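Sugar kinase, pfkB family (Thermotoga maritima, PDB 2AJR) probably phosphorylates a sugar phosphate with ATP, as a pfkB-family kinase of the ribokinase clan and possibly a 1-phosphofructokinase. Local coordinates at residues A[13-18]-A[69-74]. Residues are numbered along the deposited sequence; the frame is centred on the assembly and turned at random.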
HETATM    1  N   MSE A  13     -10.194  30.342 -15.405  1.00 60.46           N
HETATM    2  CA  MSE A  13     -10.556  29.058 -14.777  1.00 59.45           C
HETATM    3  C   MSE A  13      -9.823  27.938 -15.535  1.00 51.93           C
HETATM    4  O   MSE A  13      -9.760  27.948 -16.768  1.00 50.01           O
HETATM    5  CB  MSE A  13     -12.079  28.857 -14.813  1.00 58.30           C
HETATM    6  CG  MSE A  13     -12.592  27.401 -14.777  1.00 62.71           C
HETATM    7 SE   MSE A  13     -13.228  26.661 -13.011  1.00 77.23          SE
HETATM    8  CE  MSE A  13     -14.711  28.033 -12.632  1.00 68.00           C
ATOM      9  N   VAL A  14      -9.279  26.979 -14.789  1.00 45.78           N
ATOM     10  CA  VAL A  14      -8.386  25.969 -15.339  1.00 40.35           C
ATOM     11  C   VAL A  14      -9.048  24.600 -15.339  1.00 37.52           C
ATOM     12  O   VAL A  14      -9.793  24.266 -14.422  1.00 36.90           O
ATOM     13  CB  VAL A  14      -7.077  25.901 -14.508  1.00 40.45           C
ATOM     14  CG1 VAL A  14      -6.101  24.867 -15.071  1.00 35.84           C
ATOM     15  CG2 VAL A  14      -6.420  27.279 -14.421  1.00 39.33           C
ATOM     16  N   LEU A  15      -8.763  23.810 -16.374  1.00 35.21           N
ATOM     17  CA  LEU A  15      -9.134  22.393 -16.439  1.00 32.57           C
ATOM     18  C   LEU A  15      -7.880  21.535 -16.301  1.00 32.51           C
ATOM     19  O   LEU A  15      -6.953  21.698 -17.096  1.00 32.07           O
ATOM     20  CB  LEU A  15      -9.798  22.076 -17.782  1.00 32.89           C
ATOM     21  CG  LEU A  15     -10.014  20.599 -18.170  1.00 34.18           C
ATOM     22  CD1 LEU A  15     -10.970  19.924 -17.187  1.00 28.07           C
ATOM     23  CD2 LEU A  15     -10.510  20.454 -19.604  1.00 30.75           C
ATOM     24  N   THR A  16      -7.854  20.626 -15.321  1.00 29.90           N
ATOM     25  CA  THR A  16      -6.760  19.667 -15.197  1.00 29.65           C
ATOM     26  C   THR A  16      -7.276  18.275 -15.562  1.00 31.53           C
ATOM     27  O   THR A  16      -8.353  17.855 -15.117  1.00 30.93           O
ATOM     28  CB  THR A  16      -6.122  19.631 -13.781  1.00 29.64           C
ATOM     29  OG1 THR A  16      -7.035  19.061 -12.829  1.00 27.66           O
ATOM     30  CG2 THR A  16      -5.733  21.015 -13.329  1.00 25.87           C
ATOM     31  N   VAL A  17      -6.494  17.574 -16.385  1.00 31.67           N
ATOM     32  CA  VAL A  17      -6.818  16.235 -16.825  1.00 30.24           C
ATOM     33  C   VAL A  17      -5.804  15.287 -16.224  1.00 30.65           C
ATOM     34  O   VAL A  17      -4.613  15.469 -16.404  1.00 31.69           O
ATOM     35  CB  VAL A  17      -6.716  16.133 -18.335  1.00 32.21           C
ATOM     36  CG1 VAL A  17      -6.807  14.654 -18.790  1.00 21.40           C
ATOM     37  CG2 VAL A  17      -7.782  17.023 -18.984  1.00 27.46           C
ATOM     38  N   THR A  18      -6.285  14.276 -15.518  1.00 30.56           N
ATOM     39  CA  THR A  18      -5.435  13.260 -14.896  1.00 30.66           C
ATOM     40  C   THR A  18      -6.051  11.918 -15.249  1.00 29.80           C
ATOM     41  O   THR A  18      -6.924  11.421 -14.550  1.00 32.77           O
ATOM     42  CB  THR A  18      -5.415  13.417 -13.359  1.00 32.48           C
ATOM     43  OG1 THR A  18      -5.051  14.760 -13.019  1.00 36.35           O
ATOM     44  CG2 THR A  18      -4.462  12.423 -12.722  1.00 27.85           C
ATOM     45  N   VAL A  69     -11.353  22.874 -12.547  1.00 33.72           N
ATOM     46  CA  VAL A  69     -12.089  21.615 -12.682  1.00 33.41           C
ATOM     47  C   VAL A  69     -11.095  20.483 -12.903  1.00 33.12           C
ATOM     48  O   VAL A  69     -10.231  20.572 -13.780  1.00 33.76           O
ATOM     49  CB  VAL A  69     -13.059  21.628 -13.863  1.00 35.39           C
ATOM     50  CG1 VAL A  69     -13.738  20.252 -14.007  1.00 35.37           C
ATOM     51  CG2 VAL A  69     -14.091  22.728 -13.673  1.00 33.50           C
ATOM     52  N   ALA A  70     -11.213  19.428 -12.097  1.00 32.24           N
ATOM     53  CA  ALA A  70     -10.344  18.266 -12.213  1.00 31.52           C
ATOM     54  C   ALA A  70     -11.105  17.142 -12.898  1.00 32.22           C
ATOM     55  O   ALA A  70     -12.171  16.743 -12.429  1.00 34.19           O
ATOM     56  CB  ALA A  70      -9.866  17.811 -10.842  1.00 29.71           C
ATOM     57  N   THR A  71     -10.563  16.626 -14.000  1.00 30.82           N
ATOM     58  CA  THR A  71     -11.165  15.483 -14.673  1.00 29.46           C
ATOM     59  C   THR A  71     -10.178  14.313 -14.904  1.00 29.29           C
ATOM     60  O   THR A  71      -8.978  14.445 -14.665  1.00 26.85           O
ATOM     61  CB  THR A  71     -11.810  15.905 -16.006  1.00 28.97           C
ATOM     62  OG1 THR A  71     -12.690  14.856 -16.440  1.00 29.83           O
ATOM     63  CG2 THR A  71     -10.756  16.178 -17.050  1.00 23.34           C
ATOM     64  N   GLY A  72     -10.723  13.180 -15.362  1.00 28.04           N
ATOM     65  CA  GLY A  72      -9.995  11.918 -15.440  1.00 29.04           C
ATOM     66  C   GLY A  72     -10.880  10.698 -15.197  1.00 29.57           C
ATOM     67  O   GLY A  72     -12.100  10.752 -15.361  1.00 30.24           O
ATOM     68  N   PHE A  73     -10.266   9.585 -14.805  1.00 29.31           N
ATOM     69  CA  PHE A  73     -11.020   8.386 -14.462  1.00 29.22           C
ATOM     70  C   PHE A  73     -10.784   8.051 -13.001  1.00 28.41           C
ATOM     71  O   PHE A  73      -9.667   8.130 -12.540  1.00 30.32           O
ATOM     72  CB  PHE A  73     -10.583   7.200 -15.317  1.00 29.43           C
ATOM     73  CG  PHE A  73     -10.726   7.422 -16.789  1.00 30.06           C
ATOM     74  CD1 PHE A  73     -11.981   7.441 -17.378  1.00 32.75           C
ATOM     75  CD2 PHE A  73      -9.613   7.593 -17.590  1.00 29.19           C
ATOM     76  CE1 PHE A  73     -12.125   7.650 -18.743  1.00 28.55           C
ATOM     77  CE2 PHE A  73      -9.755   7.803 -18.961  1.00 34.48           C
ATOM     78  CZ  PHE A  73     -11.019   7.834 -19.531  1.00 30.23           C
ATOM     79  N   VAL A  74     -11.832   7.676 -12.278  1.00 27.57           N
ATOM     80  CA  VAL A  74     -11.686   7.162 -10.936  1.00 27.62           C
ATOM     81  C   VAL A  74     -12.522   5.917 -10.846  1.00 27.57           C
ATOM     82  O   VAL A  74     -13.461   5.739 -11.629  1.00 27.55           O
ATOM     83  CB  VAL A  74     -12.157   8.165  -9.883  1.00 29.46           C
ATOM     84  CG1 VAL A  74     -11.387   9.470 -10.026  1.00 32.24           C
ATOM     85  CG2 VAL A  74     -13.675   8.391  -9.985  1.00 26.50           C
TER
HETATM   86  O   HOH W   1      -7.335  15.993 -12.901  1.00 23.08           O
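Thr-71 lays its methyl CG2 beside the isopropyl group of Val-17, CG2 to CG2 at 3.6 Å, the two side chains running next to each other and pointing the same way. Its chi1 of -164° sets OG1 anti to the backbone N and CG2 between N and the carbonyl carbon, which turns the methyl toward strand 14-18 while OG1 bonds to Asn-96 O. Leu-15 reaches the same methyl from the preceding position on this face, CD1 to Thr-71 CG2 at 3.8 Å. The same CD1 lies 3.5 Å from Val-69 O, while its approach to Val-69 CG1 is longer, at 4.2 Å.

The backbones make a parallel pair: the axes of 14-18 and 69-71 differ in direction by 19°, and four hydrogen bonds join them. Val-69 N gives to Val-14 O and Thr-71 N to Thr-16 O, and in return Thr-16 N gives to Val-69 O and Thr-18 N to Thr-71 O, each at 2.8 Å. Straightest is Thr-71 N to Thr-16 O, 174° at the hydrogen, whereas at Thr-71 O the donor Thr-18 N is tilted out of the carbonyl plane. That oxygen also accepts a bond from a water, which is in turn bonded to Thr-16 OG1 and, at 2.6 Å, to Thr-18 OG1. The water thus bridges both strands on the face of Thr-16, Ala-70 and Thr-18, where Thr-16 OG1 also bonds Ser-58 OG. At Gly-72 the chain turns a corner, and its CA lies 3.2 Å from Thr-18 O.

In the large, mostly parallel sheet of this ribokinase-like fold, 14-18 lies between 69-71 and strand 149-153, and strand 93-100 flanks 69-71 beyond. Helix 130-144 covers the Leu-15, Val-17 and Thr-71 face through Tyr-140 and Phe-136; helix 53-63 packs on Thr-16, Ala-70 and Thr-18 from the opposite face.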